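Local atomic coordinates of putative cytoplasmic protein (Salmonella typhimurium, PDB entry 2GK3), a protein that is of unknown function, forms a hexamer and has a domain related to the class I glutamine amidotransferases, with no activity established. Residues L11-I16 against G52-D57; T43-C48 against P240-L245; Y78-I83 against N248-I253; E113-G118 against G218-F223. One frame throughout, in Å; residues are numbered along the deposited sequence.

Contact 1. Residues L11-I16 against G52-D57; sequences LKVLFI and GGVDID
K12 lies beside D55 on the same face of two neighbouring parallel strands, both side chains pointing the same way. From CB, on that face, the chain runs to CG, anti to the backbone N and 3.7 Å from D55 OD2. It then bends at its last two torsions, and CE lies 3.9 Å from D55 OD2. NZ forms only long salt bridges, 3.8 Å to D55 OD2 and 3.9 Å to D57 OD2, so its charge probably interacts only weakly with two carboxylates on one face of strand 55-59. A water accepts a closer hydrogen bond from NZ, at 2.7 Å, while D57 OD2 has a stronger partner in Y78 OH. As in the flavodoxin-like core of class I amidotransferases, the pairing is parallel: backbone hydrogen bonds run from D55 N to L11 O, V13 N to D55 O, D57 N to V13 O and F15 N to D57 O. The helix before the second strand ends in a Schellman motif with G53 at positive phi. On the face opposite K12, V13 CG2 meets V54 CG1 at 3.6 Å, and V13 CB faces I56 CD1 at 4.1 Å. F15 CB touches I56 CG2, L46 packing on both.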
loop_
_atom_site.group_PDB
_atom_site.type_symbol
_atom_site.label_atom_id
_atom_site.label_comp_id
_atom_site.label_asym_id
_atom_site.label_seq_id
_atom_site.Cartn_x
_atom_site.Cartn_y
_atom_site.Cartn_z
ATOM N N LEU E 11 -8.469 -41.724 5.191
ATOM C CA LEU E 11 -8.151 -40.684 4.195
ATOM C C LEU E 11 -6.979 -39.798 4.518
ATOM O O LEU E 11 -6.932 -39.171 5.573
ATOM C CB LEU E 11 -9.338 -39.752 3.954
ATOM C CG LEU E 11 -10.757 -40.241 3.719
ATOM C CD1 LEU E 11 -11.629 -39.014 3.491
ATOM C CD2 LEU E 11 -10.852 -41.237 2.549
ATOM N N LYS E 12 -6.060 -39.714 3.565
ATOM C CA LYS E 12 -4.983 -38.747 3.614
ATOM C C LYS E 12 -5.357 -37.625 2.659
ATOM O O LYS E 12 -5.448 -37.839 1.440
ATOM C CB LYS E 12 -3.676 -39.406 3.196
ATOM C CG LYS E 12 -2.449 -38.669 3.678
ATOM C CD LYS E 12 -1.181 -39.233 3.057
ATOM C CE LYS E 12 -0.011 -39.182 4.047
ATOM N NZ LYS E 12 0.209 -37.828 4.674
ATOM N N VAL E 13 -5.602 -36.440 3.206
ATOM C CA VAL E 13 -6.059 -35.289 2.409
ATOM C C VAL E 13 -5.095 -34.103 2.523
ATOM O O VAL E 13 -4.677 -33.752 3.623
ATOM C CB VAL E 13 -7.485 -34.858 2.830
ATOM C CG1 VAL E 13 -7.927 -33.553 2.117
ATOM C CG2 VAL E 13 -8.478 -35.982 2.578
ATOM N N LEU E 14 -4.750 -33.499 1.385
ATOM C CA LEU E 14 -3.961 -32.268 1.336
ATOM C C LEU E 14 -4.919 -31.083 1.268
ATOM O O LEU E 14 -5.685 -30.963 0.326
ATOM C CB LEU E 14 -3.051 -32.275 0.101
ATOM C CG LEU E 14 -1.705 -31.538 0.051
ATOM C CD1 LEU E 14 -1.499 -30.967 -1.327
ATOM C CD2 LEU E 14 -1.525 -30.434 1.099
ATOM N N PHE E 15 -4.902 -30.217 2.271
ATOM C CA PHE E 15 -5.787 -29.060 2.269
ATOM C C PHE E 15 -4.970 -27.800 1.951
ATOM O O PHE E 15 -4.101 -27.411 2.732
ATOM C CB PHE E 15 -6.511 -28.934 3.616
ATOM C CG PHE E 15 -7.621 -27.892 3.626
ATOM C CD1 PHE E 15 -8.952 -28.279 3.629
ATOM C CD2 PHE E 15 -7.321 -26.527 3.639
ATOM C CE1 PHE E 15 -9.965 -27.325 3.630
ATOM C CE2 PHE E 15 -8.322 -25.570 3.641
ATOM C CZ PHE E 15 -9.641 -25.962 3.637
ATOM N N ILE E 16 -5.238 -27.176 0.802
ATOM C CA ILE E 16 -4.486 -26.014 0.371
ATOM C C ILE E 16 -5.289 -24.716 0.493
ATOM O O ILE E 16 -6.440 -24.614 0.049
ATOM C CB ILE E 16 -3.957 -26.172 -1.063
ATOM C CG1 ILE E 16 -3.320 -27.555 -1.271
ATOM C CG2 ILE E 16 -2.962 -25.081 -1.380
ATOM C CD1 ILE E 16 -2.896 -27.845 -2.730
ATOM N N GLY E 52 -12.928 -36.313 12.690
ATOM C CA GLY E 52 -13.693 -37.218 11.849
ATOM C C GLY E 52 -12.744 -38.186 11.190
ATOM O O GLY E 52 -13.120 -38.898 10.258
ATOM N N GLY E 53 -11.503 -38.194 11.669
ATOM C CA GLY E 53 -10.542 -39.235 11.342
ATOM C C GLY E 53 -9.751 -39.036 10.069
ATOM O O GLY E 53 -9.072 -39.962 9.620
ATOM N N VAL E 54 -9.822 -37.840 9.488
ATOM C CA VAL E 54 -9.045 -37.545 8.298
ATOM C C VAL E 54 -7.629 -37.126 8.687
ATOM O O VAL E 54 -7.434 -36.256 9.538
ATOM C CB VAL E 54 -9.728 -36.467 7.384
ATOM C CG1 VAL E 54 -8.885 -36.189 6.132
ATOM C CG2 VAL E 54 -11.147 -36.888 7.000
ATOM N N ASP E 55 -6.656 -37.772 8.056
ATOM C CA ASP E 55 -5.251 -37.412 8.148
ATOM C C ASP E 55 -4.966 -36.204 7.231
ATOM O O ASP E 55 -4.806 -36.360 6.021
ATOM C CB ASP E 55 -4.407 -38.651 7.764
ATOM C CG ASP E 55 -2.899 -38.403 7.790
ATOM O OD1 ASP E 55 -2.429 -37.353 8.292
ATOM O OD2 ASP E 55 -2.171 -39.292 7.278
ATOM N N ILE E 56 -4.899 -35.003 7.806
ATOM C CA ILE E 56 -4.729 -33.757 7.013
ATOM C C ILE E 56 -3.291 -33.211 6.980
ATOM O O ILE E 56 -2.646 -33.116 8.021
ATOM C CB ILE E 56 -5.631 -32.615 7.544
ATOM C CG1 ILE E 56 -7.120 -32.938 7.400
ATOM C CG2 ILE E 56 -5.296 -31.292 6.845
ATOM C CD1 ILE E 56 -7.756 -32.424 6.107
ATOM N N ASP E 57 -2.794 -32.864 5.790
ATOM C CA ASP E 57 -1.676 -31.939 5.661
ATOM C C ASP E 57 -2.206 -30.559 5.278
ATOM O O ASP E 57 -2.927 -30.410 4.290
ATOM C CB ASP E 57 -0.687 -32.407 4.598
ATOM C CG ASP E 57 0.152 -33.584 5.059
ATOM O OD1 ASP E 57 -0.017 -34.055 6.211
ATOM O OD2 ASP E 57 0.971 -34.059 4.250
HETATM O O HOH W 1 -1.703 -35.939 4.827
#

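Contact 2. Residues T43-C48 against P240-L245; sequences TWLLEC and PFYTDL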
loop_
_atom_site.group_PDB
_atom_site.type_symbol
_atom_site.label_atom_id
_atom_site.label_comp_id
_atom_site.label_asym_id
_atom_site.label_seq_id
_atom_site.Cartn_x
_atom_site.Cartn_y
_atom_site.Cartn_z
ATOM N N THR E 43 -9.487 -22.972 10.493
ATOM C CA THR E 43 -9.112 -23.682 11.724
ATOM C C THR E 43 -10.233 -24.617 12.214
ATOM O O THR E 43 -9.988 -25.790 12.519
ATOM C CB THR E 43 -8.639 -22.664 12.808
ATOM O OG1 THR E 43 -7.553 -21.888 12.266
ATOM C CG2 THR E 43 -8.142 -23.360 14.088
ATOM N N TRP E 44 -11.467 -24.105 12.244
ATOM C CA TRP E 44 -12.646 -24.905 12.588
ATOM C C TRP E 44 -12.823 -26.162 11.735
ATOM O O TRP E 44 -12.891 -27.284 12.262
ATOM C CB TRP E 44 -13.913 -24.050 12.510
ATOM C CG TRP E 44 -15.194 -24.796 12.809
ATOM C CD1 TRP E 44 -16.278 -24.921 11.989
ATOM C CD2 TRP E 44 -15.522 -25.504 14.017
ATOM N NE1 TRP E 44 -17.268 -25.656 12.609
ATOM C CE2 TRP E 44 -16.828 -26.027 13.853
ATOM C CE3 TRP E 44 -14.846 -25.733 15.225
ATOM C CZ2 TRP E 44 -17.472 -26.770 14.854
ATOM C CZ3 TRP E 44 -15.476 -26.476 16.215
ATOM C CH2 TRP E 44 -16.780 -26.986 16.026
ATOM N N LEU E 45 -12.922 -25.966 10.424
ATOM C CA LEU E 45 -13.069 -27.071 9.502
ATOM C C LEU E 45 -11.973 -28.114 9.739
ATOM O O LEU E 45 -12.265 -29.293 9.901
ATOM C CB LEU E 45 -12.986 -26.572 8.059
ATOM C CG LEU E 45 -13.692 -27.331 6.929
ATOM C CD1 LEU E 45 -12.912 -27.188 5.633
ATOM C CD2 LEU E 45 -13.971 -28.801 7.215
ATOM N N LEU E 46 -10.716 -27.681 9.753
ATOM C CA LEU E 46 -9.594 -28.611 9.912
ATOM C C LEU E 46 -9.671 -29.413 11.225
ATOM O O LEU E 46 -9.285 -30.573 11.258
ATOM C CB LEU E 46 -8.246 -27.872 9.781
ATOM C CG LEU E 46 -7.963 -27.167 8.443
ATOM C CD1 LEU E 46 -6.772 -26.237 8.560
ATOM C CD2 LEU E 46 -7.774 -28.163 7.298
ATOM N N GLU E 47 -10.186 -28.793 12.280
ATOM C CA GLU E 47 -10.413 -29.470 13.541
ATOM C C GLU E 47 -11.486 -30.547 13.412
ATOM O O GLU E 47 -11.373 -31.618 13.993
ATOM C CB GLU E 47 -10.774 -28.446 14.624
ATOM C CG GLU E 47 -10.932 -28.997 16.029
ATOM C CD GLU E 47 -9.797 -29.914 16.452
ATOM O OE1 GLU E 47 -8.644 -29.713 16.002
ATOM O OE2 GLU E 47 -10.064 -30.847 17.239
ATOM N N CYS E 48 -12.521 -30.259 12.632
ATOM C CA CYS E 48 -13.623 -31.200 12.409
ATOM C C CYS E 48 -13.177 -32.396 11.600
ATOM O O CYS E 48 -13.593 -33.526 11.871
ATOM C CB CYS E 48 -14.783 -30.521 11.680
ATOM S SG CYS E 48 -15.655 -29.261 12.597
ATOM N N PRO E 240 -25.426 -29.220 12.807
ATOM C CA PRO E 240 -25.122 -30.593 13.224
ATOM C C PRO E 240 -24.491 -31.446 12.132
ATOM O O PRO E 240 -23.818 -32.435 12.428
ATOM C CB PRO E 240 -26.502 -31.157 13.569
ATOM C CG PRO E 240 -27.280 -30.007 13.966
ATOM C CD PRO E 240 -26.839 -28.899 13.060
ATOM N N PHE E 241 -24.701 -31.064 10.877
ATOM C CA PHE E 241 -24.188 -31.859 9.760
ATOM C C PHE E 241 -22.981 -31.230 9.061
ATOM O O PHE E 241 -22.578 -31.670 7.984
ATOM C CB PHE E 241 -25.321 -32.173 8.774
ATOM C CG PHE E 241 -26.478 -32.928 9.395
ATOM C CD1 PHE E 241 -26.356 -34.280 9.718
ATOM C CD2 PHE E 241 -27.692 -32.286 9.654
ATOM C CE1 PHE E 241 -27.425 -34.982 10.293
ATOM C CE2 PHE E 241 -28.766 -32.980 10.220
ATOM C CZ PHE E 241 -28.630 -34.327 10.547
ATOM N N TYR E 242 -22.389 -30.216 9.682
ATOM C CA TYR E 242 -21.218 -29.566 9.101
ATOM C C TYR E 242 -20.109 -30.585 8.856
ATOM O O TYR E 242 -19.563 -30.670 7.744
ATOM C CB TYR E 242 -20.737 -28.451 10.012
ATOM C CG TYR E 242 -19.603 -27.593 9.497
ATOM C CD1 TYR E 242 -19.838 -26.506 8.640
ATOM C CD2 TYR E 242 -18.303 -27.817 9.922
ATOM C CE1 TYR E 242 -18.791 -25.690 8.199
ATOM C CE2 TYR E 242 -17.246 -27.012 9.484
ATOM C CZ TYR E 242 -17.485 -25.953 8.631
ATOM O OH TYR E 242 -16.412 -25.174 8.218
ATOM N N THR E 243 -19.806 -31.374 9.889
ATOM C CA THR E 243 -18.684 -32.308 9.844
ATOM C C THR E 243 -18.939 -33.379 8.821
ATOM O O THR E 243 -18.069 -33.659 7.993
ATOM C CB THR E 243 -18.390 -32.977 11.233
ATOM O OG1 THR E 243 -17.939 -31.981 12.160
ATOM C CG2 THR E 243 -17.322 -34.051 11.109
ATOM N N ASP E 244 -20.128 -33.978 8.885
ATOM C CA ASP E 244 -20.501 -35.074 7.985
ATOM C C ASP E 244 -20.510 -34.635 6.535
ATOM O O ASP E 244 -20.154 -35.412 5.665
ATOM C CB ASP E 244 -21.876 -35.658 8.348
ATOM C CG ASP E 244 -21.886 -36.353 9.703
ATOM O OD1 ASP E 244 -20.793 -36.655 10.257
ATOM O OD2 ASP E 244 -23.003 -36.602 10.209
ATOM N N LEU E 245 -20.931 -33.394 6.292
ATOM C CA LEU E 245 -20.943 -32.829 4.942
ATOM C C LEU E 245 -19.553 -32.925 4.332
ATOM O O LEU E 245 -19.367 -33.581 3.320
ATOM C CB LEU E 245 -21.425 -31.368 4.949
ATOM C CG LEU E 245 -21.299 -30.530 3.664
ATOM C CD1 LEU E 245 -22.020 -31.151 2.442
ATOM C CD2 LEU E 245 -21.804 -29.116 3.902
#
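Two helices of the amidotransferase-like domain, 43-51 and 242-253, meet here where the second one begins, with F241 at its N-cap position. Y242 reaches across to helix 43-51, its CG anti to the backbone N (chi1 -175°). The W44 and Y242 side chains meet at a slant: the five-membered ring of W44 and the phenol ring have centroids 4.8 Å apart and planes inclined by 31°. W44 CD1 and Y242 CE2 approach to 3.4 Å. C48 SG lies at the edge of the Y242 ring, 4.0 Å from CD2, a sulfur-aromatic contact, and also above one face of the W44 indole, offset toward its rim. On the T243 side, C48 CB and SG both lie near T243 OG1, CB at 3.5 Å. L45 crosses the tyrosine at about a right angle, with its CG 3.7 Å from Y242 OH. The polar ends of both aromatic side chains are bound elsewhere, W44 NE1 to M237 O and Y242 OH to C227 O. No hydrogen bond joins the two segments, so van der Waals contact, mainly of rings, sulfur and carbon, makes up the interface, and the two bonds to carbonyls probably limit how the rings can turn.

Contact 3. Residues Y78-I83 against N248-I253; sequences YDVIVI and NTLQFI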
loop_
_atom_site.group_PDB
_atom_site.type_symbol
_atom_site.label_atom_id
_atom_site.label_comp_id
_atom_site.label_asym_id
_atom_site.label_seq_id
_atom_site.Cartn_x
_atom_site.Cartn_y
_atom_site.Cartn_z
ATOM N N TYR E 78 -1.808 -38.585 -1.543
ATOM C CA TYR E 78 -3.087 -38.056 -1.080
ATOM C C TYR E 78 -4.274 -38.701 -1.780
ATOM O O TYR E 78 -4.220 -38.979 -2.980
ATOM C CB TYR E 78 -3.110 -36.543 -1.245
ATOM C CG TYR E 78 -2.035 -35.862 -0.440
ATOM C CD1 TYR E 78 -2.181 -35.687 0.941
ATOM C CD2 TYR E 78 -0.856 -35.393 -1.050
ATOM C CE1 TYR E 78 -1.194 -35.061 1.689
ATOM C CE2 TYR E 78 0.150 -34.763 -0.296
ATOM C CZ TYR E 78 -0.033 -34.612 1.064
ATOM O OH TYR E 78 0.925 -33.987 1.828
ATOM N N ASP E 79 -5.338 -38.946 -1.014
ATOM C CA ASP E 79 -6.589 -39.443 -1.571
ATOM C C ASP E 79 -7.455 -38.322 -2.189
ATOM O O ASP E 79 -8.115 -38.547 -3.212
ATOM C CB ASP E 79 -7.382 -40.198 -0.506
ATOM C CG ASP E 79 -6.617 -41.388 0.062
ATOM O OD1 ASP E 79 -6.099 -42.188 -0.731
ATOM O OD2 ASP E 79 -6.546 -41.517 1.309
ATOM N N VAL E 80 -7.457 -37.149 -1.540
ATOM C CA VAL E 80 -8.096 -35.932 -2.024
ATOM C C VAL E 80 -7.170 -34.705 -1.855
ATOM O O VAL E 80 -6.379 -34.637 -0.907
ATOM C CB VAL E 80 -9.451 -35.638 -1.286
ATOM C CG1 VAL E 80 -10.205 -34.485 -1.965
ATOM C CG2 VAL E 80 -10.312 -36.887 -1.210
ATOM N N ILE E 81 -7.266 -33.752 -2.788
ATOM C CA ILE E 81 -6.717 -32.410 -2.606
ATOM C C ILE E 81 -7.875 -31.417 -2.503
ATOM O O ILE E 81 -8.796 -31.437 -3.323
ATOM C CB ILE E 81 -5.737 -32.031 -3.729
ATOM C CG1 ILE E 81 -4.466 -32.902 -3.633
ATOM C CG2 ILE E 81 -5.389 -30.514 -3.691
ATOM C CD1 ILE E 81 -3.554 -32.872 -4.860
ATOM N N VAL E 82 -7.832 -30.564 -1.477
ATOM C CA VAL E 82 -8.793 -29.477 -1.314
ATOM C C VAL E 82 -8.145 -28.125 -1.562
ATOM O O VAL E 82 -7.104 -27.815 -0.995
ATOM C CB VAL E 82 -9.476 -29.511 0.062
ATOM C CG1 VAL E 82 -10.571 -28.471 0.141
ATOM C CG2 VAL E 82 -10.081 -30.891 0.317
ATOM N N ILE E 83 -8.749 -27.330 -2.449
ATOM C CA ILE E 83 -8.298 -25.970 -2.725
ATOM C C ILE E 83 -9.377 -25.000 -2.242
ATOM O O ILE E 83 -10.540 -25.103 -2.632
ATOM C CB ILE E 83 -8.035 -25.746 -4.241
ATOM C CG1 ILE E 83 -7.003 -26.749 -4.774
ATOM C CG2 ILE E 83 -7.640 -24.282 -4.527
ATOM C CD1 ILE E 83 -6.882 -26.785 -6.326
ATOM N N ASN E 248 -18.118 -36.649 4.457
ATOM C CA ASN E 248 -18.784 -37.441 3.413
ATOM C C ASN E 248 -18.344 -37.056 2.011
ATOM O O ASN E 248 -18.153 -37.934 1.179
ATOM C CB ASN E 248 -20.321 -37.353 3.474
ATOM C CG ASN E 248 -20.906 -37.906 4.757
ATOM O OD1 ASN E 248 -20.236 -38.609 5.532
ATOM N ND2 ASN E 248 -22.183 -37.592 4.990
ATOM N N THR E 249 -18.181 -35.756 1.738
ATOM C CA THR E 249 -17.807 -35.372 0.369
ATOM C C THR E 249 -16.354 -35.734 0.076
ATOM O O THR E 249 -16.016 -36.187 -1.035
ATOM C CB THR E 249 -18.172 -33.901 -0.050
ATOM O OG1 THR E 249 -16.998 -33.111 -0.180
ATOM C CG2 THR E 249 -19.122 -33.230 0.881
ATOM N N LEU E 250 -15.496 -35.576 1.084
ATOM C CA LEU E 250 -14.104 -36.048 0.961
ATOM C C LEU E 250 -14.061 -37.536 0.638
ATOM O O LEU E 250 -13.383 -37.959 -0.289
ATOM C CB LEU E 250 -13.322 -35.748 2.241
ATOM C CG LEU E 250 -12.957 -34.279 2.347
ATOM C CD1 LEU E 250 -12.102 -34.007 3.578
ATOM C CD2 LEU E 250 -12.251 -33.840 1.047
ATOM N N GLN E 251 -14.850 -38.300 1.388
ATOM C CA GLN E 251 -14.930 -39.751 1.282
ATOM C C GLN E 251 -15.565 -40.194 -0.050
ATOM O O GLN E 251 -15.162 -41.201 -0.649
ATOM C CB GLN E 251 -15.749 -40.280 2.463
ATOM C CG GLN E 251 -15.187 -41.532 3.111
ATOM C CD GLN E 251 -14.556 -41.265 4.458
ATOM O OE1 GLN E 251 -15.083 -40.481 5.258
ATOM N NE2 GLN E 251 -13.438 -41.937 4.737
ATOM N N PHE E 252 -16.561 -39.439 -0.510
ATOM C CA PHE E 252 -17.218 -39.745 -1.780
ATOM C C PHE E 252 -16.265 -39.717 -2.989
ATOM O O PHE E 252 -16.331 -40.587 -3.868
ATOM C CB PHE E 252 -18.419 -38.818 -2.015
ATOM C CG PHE E 252 -19.347 -39.304 -3.102
ATOM C CD1 PHE E 252 -20.258 -40.337 -2.849
ATOM C CD2 PHE E 252 -19.302 -38.742 -4.379
ATOM C CE1 PHE E 252 -21.109 -40.804 -3.845
ATOM C CE2 PHE E 252 -20.144 -39.194 -5.389
ATOM C CZ PHE E 252 -21.053 -40.238 -5.120
ATOM N N ILE E 253 -15.378 -38.730 -3.008
ATOM C CA ILE E 253 -14.492 -38.475 -4.145
ATOM C C ILE E 253 -13.060 -39.040 -3.952
ATOM O O ILE E 253 -12.211 -38.928 -4.841
ATOM C CB ILE E 253 -14.471 -36.945 -4.512
ATOM C CG1 ILE E 253 -13.643 -36.142 -3.504
ATOM C CG2 ILE E 253 -15.902 -36.373 -4.570
ATOM C CD1 ILE E 253 -13.497 -34.660 -3.840
#
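V80, on strand 80-84, overlaps two side chains of helix 242-253, L250 and I253. This is helix-on-sheet packing in the amidotransferase-like domain: the strand has parallel neighbours on both sides, 12-28 and 120-124, and the helix runs over the sheet with its short segment axis 9.2 Å from that of the strand and at 132° to it. V80 and V82, two residues apart, both direct their side chains toward the helix, while I81 between them turns away. V80 CG1, anti to the backbone N, reaches L250 CD2 at 3.7 Å and I253 CD1 at 3.8 Å. L250 starts off to one side of the strand, but its CD2 branch returns to the sheet and also meets V82 CG2, at 3.7 Å; one methyl group thus touches both valines. V80 and L250 meet at a slant, whereas V82 and L250 cross at about a right angle, as do V80 and I253. In I253, CG1 takes the crowded position between the backbone N and the carbonyl carbon (chi1 75°), which sets it 4.1 Å from both V80 CG1 and V80 CG2, with CD1 continuing toward V80 CG1. The touching residues are all buried, and no hydrogen bond crosses between the segments. Beyond them, V82 continues the apolar layer onto V13 and F15 of one adjoining strand and L122 of the other, while I253 reaches A221. At the helix backbone, the remaining V80 methyl, CG2, lies 3.4 Å from L250 O.

Contact 4. Residues E113-G118 against G218-F223; sequences EYVKNG and GKTACF
A helix end meets the beginning of a strand here: the C-terminal turn of helix 107-116 abuts G218, the first residue of strand 218-223. V115 provides the side-chain part. Its CG1, anti to the backbone N (chi1 -172°), lies 3.9 Å from G218 CA and 4.1 Å from T220 CG2, and the V115 and T220 side chains cross at about a right angle. The backbones come closer, with V115 O 2.9 Å from G218 N. G218, having no side chain, lets its backbone come this close to V115 O. The helix closes in a Schellman motif whose C-prime residue is G118, at positive phi (116°), with G118 N bonded to V115 O. A water spans the next step, donating to G118 O at 2.6 Å and accepting a weak bond from K219 N at 3.3 Å. Within the helix, E113 OE1 accepts from K116 NZ on its syn lone pair, a 3.0 Å salt bridge. Farther out, V115 touches Y215 of the antiparallel strand 207-215, A221 bonds through its backbone to L121 and M123 of the parallel strand 120-124, and helix 242-253 lies against K219 and A221.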
loop_
_atom_site.group_PDB
_atom_site.type_symbol
_atom_site.label_atom_id
_atom_site.label_comp_id
_atom_site.label_asym_id
_atom_site.label_seq_id
_atom_site.Cartn_x
_atom_site.Cartn_y
_atom_site.Cartn_z
ATOM N N GLU E 113 -2.923 -34.094 -13.551
ATOM C CA GLU E 113 -2.439 -35.479 -13.669
ATOM C C GLU E 113 -2.765 -36.361 -12.453
ATOM O O GLU E 113 -3.120 -37.536 -12.593
ATOM C CB GLU E 113 -0.936 -35.498 -13.969
ATOM C CG GLU E 113 -0.589 -34.801 -15.300
ATOM C CD GLU E 113 -1.348 -35.385 -16.529
ATOM O OE1 GLU E 113 -2.080 -34.623 -17.220
ATOM O OE2 GLU E 113 -1.210 -36.604 -16.798
ATOM N N TYR E 114 -2.666 -35.775 -11.266
ATOM C CA TYR E 114 -3.044 -36.440 -10.043
ATOM C C TYR E 114 -4.530 -36.849 -10.110
ATOM O O TYR E 114 -4.886 -37.981 -9.746
ATOM C CB TYR E 114 -2.721 -35.527 -8.853
ATOM C CG TYR E 114 -3.555 -35.771 -7.617
ATOM C CD1 TYR E 114 -3.104 -36.614 -6.597
ATOM C CD2 TYR E 114 -4.804 -35.152 -7.465
ATOM C CE1 TYR E 114 -3.888 -36.839 -5.452
ATOM C CE2 TYR E 114 -5.596 -35.372 -6.335
ATOM C CZ TYR E 114 -5.133 -36.207 -5.336
ATOM O OH TYR E 114 -5.920 -36.420 -4.232
ATOM N N VAL E 115 -5.395 -35.949 -10.599
ATOM C CA VAL E 115 -6.810 -36.309 -10.798
ATOM C C VAL E 115 -6.987 -37.373 -11.907
ATOM O O VAL E 115 -7.683 -38.366 -11.692
ATOM C CB VAL E 115 -7.775 -35.077 -10.988
ATOM C CG1 VAL E 115 -9.245 -35.536 -10.997
ATOM C CG2 VAL E 115 -7.599 -34.044 -9.875
ATOM N N LYS E 116 -6.345 -37.187 -13.062
ATOM C CA LYS E 116 -6.439 -38.162 -14.172
ATOM C C LYS E 116 -6.176 -39.573 -13.688
ATOM O O LYS E 116 -6.812 -40.535 -14.147
ATOM C CB LYS E 116 -5.434 -37.859 -15.292
ATOM C CG LYS E 116 -5.820 -36.694 -16.192
ATOM C CD LYS E 116 -4.787 -36.467 -17.327
ATOM C CE LYS E 116 -5.233 -35.289 -18.239
ATOM N NZ LYS E 116 -4.200 -34.895 -19.256
ATOM N N ASN E 117 -5.214 -39.681 -12.769
ATOM C CA ASN E 117 -4.740 -40.955 -12.284
ATOM C C ASN E 117 -5.421 -41.432 -11.008
ATOM O O ASN E 117 -4.925 -42.357 -10.369
ATOM C CB ASN E 117 -3.220 -40.932 -12.122
ATOM C CG ASN E 117 -2.493 -40.805 -13.462
ATOM O OD1 ASN E 117 -1.691 -39.894 -13.655
ATOM N ND2 ASN E 117 -2.783 -41.711 -14.394
ATOM N N GLY E 118 -6.550 -40.821 -10.645
ATOM C CA GLY E 118 -7.384 -41.367 -9.577
ATOM C C GLY E 118 -7.532 -40.528 -8.334
ATOM O O GLY E 118 -8.350 -40.841 -7.455
ATOM N N GLY E 218 -10.102 -39.953 -11.715
ATOM C CA GLY E 218 -10.410 -39.225 -10.483
ATOM C C GLY E 218 -11.827 -38.702 -10.351
ATOM O O GLY E 218 -12.616 -38.745 -11.285
ATOM N N LYS E 219 -12.144 -38.217 -9.159
ATOM C CA LYS E 219 -13.472 -37.743 -8.832
ATOM C C LYS E 219 -13.386 -36.325 -8.300
ATOM O O LYS E 219 -12.406 -35.939 -7.661
ATOM C CB LYS E 219 -14.135 -38.650 -7.804
ATOM C CG LYS E 219 -14.729 -39.899 -8.400
ATOM C CD LYS E 219 -15.418 -40.724 -7.324
ATOM C CE LYS E 219 -16.539 -41.576 -7.927
ATOM N NZ LYS E 219 -17.910 -40.926 -7.813
ATOM N N THR E 220 -14.422 -35.553 -8.582
ATOM C CA THR E 220 -14.370 -34.130 -8.374
ATOM C C THR E 220 -15.597 -33.617 -7.631
ATOM O O THR E 220 -16.669 -34.234 -7.651
ATOM C CB THR E 220 -14.178 -33.388 -9.716
ATOM O OG1 THR E 220 -15.290 -33.661 -10.583
ATOM C CG2 THR E 220 -12.874 -33.839 -10.391
ATOM N N ALA E 221 -15.411 -32.492 -6.951
ATOM C CA ALA E 221 -16.472 -31.872 -6.195
ATOM C C ALA E 221 -16.237 -30.365 -6.121
ATOM O O ALA E 221 -15.088 -29.881 -6.112
ATOM C CB ALA E 221 -16.567 -32.466 -4.804
ATOM N N CYS E 222 -17.331 -29.622 -6.099
ATOM C CA CYS E 222 -17.227 -28.180 -5.934
ATOM C C CYS E 222 -18.270 -27.780 -4.919
ATOM O O CYS E 222 -19.425 -28.191 -5.028
ATOM C CB CYS E 222 -17.458 -27.442 -7.263
ATOM S SG CYS E 222 -16.090 -27.549 -8.438
ATOM N N PHE E 223 -17.858 -27.006 -3.924
ATOM C CA PHE E 223 -18.801 -26.427 -3.008
ATOM C C PHE E 223 -18.733 -24.935 -3.233
ATOM O O PHE E 223 -17.674 -24.335 -3.070
ATOM C CB PHE E 223 -18.476 -26.793 -1.552
ATOM C CG PHE E 223 -19.511 -26.315 -0.581
ATOM C CD1 PHE E 223 -20.677 -27.056 -0.370
ATOM C CD2 PHE E 223 -19.342 -25.120 0.100
ATOM C CE1 PHE E 223 -21.661 -26.616 0.513
ATOM C CE2 PHE E 223 -20.313 -24.672 1.000
ATOM C CZ PHE E 223 -21.479 -25.422 1.208
HETATM O O HOH W 2 -10.788 -40.123 -6.810
#

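In the fold
All four contacts belong to the amidotransferase-like domain. Contacts 1, 3 and 4 reach the same sheet, through strands 12-28, 55-59, 80-84 and 218-223; the centres of contacts 1 and 3 are about 8 Å apart, and those of contacts 3 and 4, which touch through Y114 OH, about 9 Å. Contact 2 lies about 12 Å from contact 1 and 22 Å from contact 4 (centres); it shares helix 242-253 with contact 3 and touches contact 1 where L45 and L46 pack on F15. Along the chain contact 1 closes before contact 3 opens, contact 4 is nested inside contacts 2 and 3, and contact 2 crosses both 1 and 3. The C-terminal helix thereby ties early and late parts together.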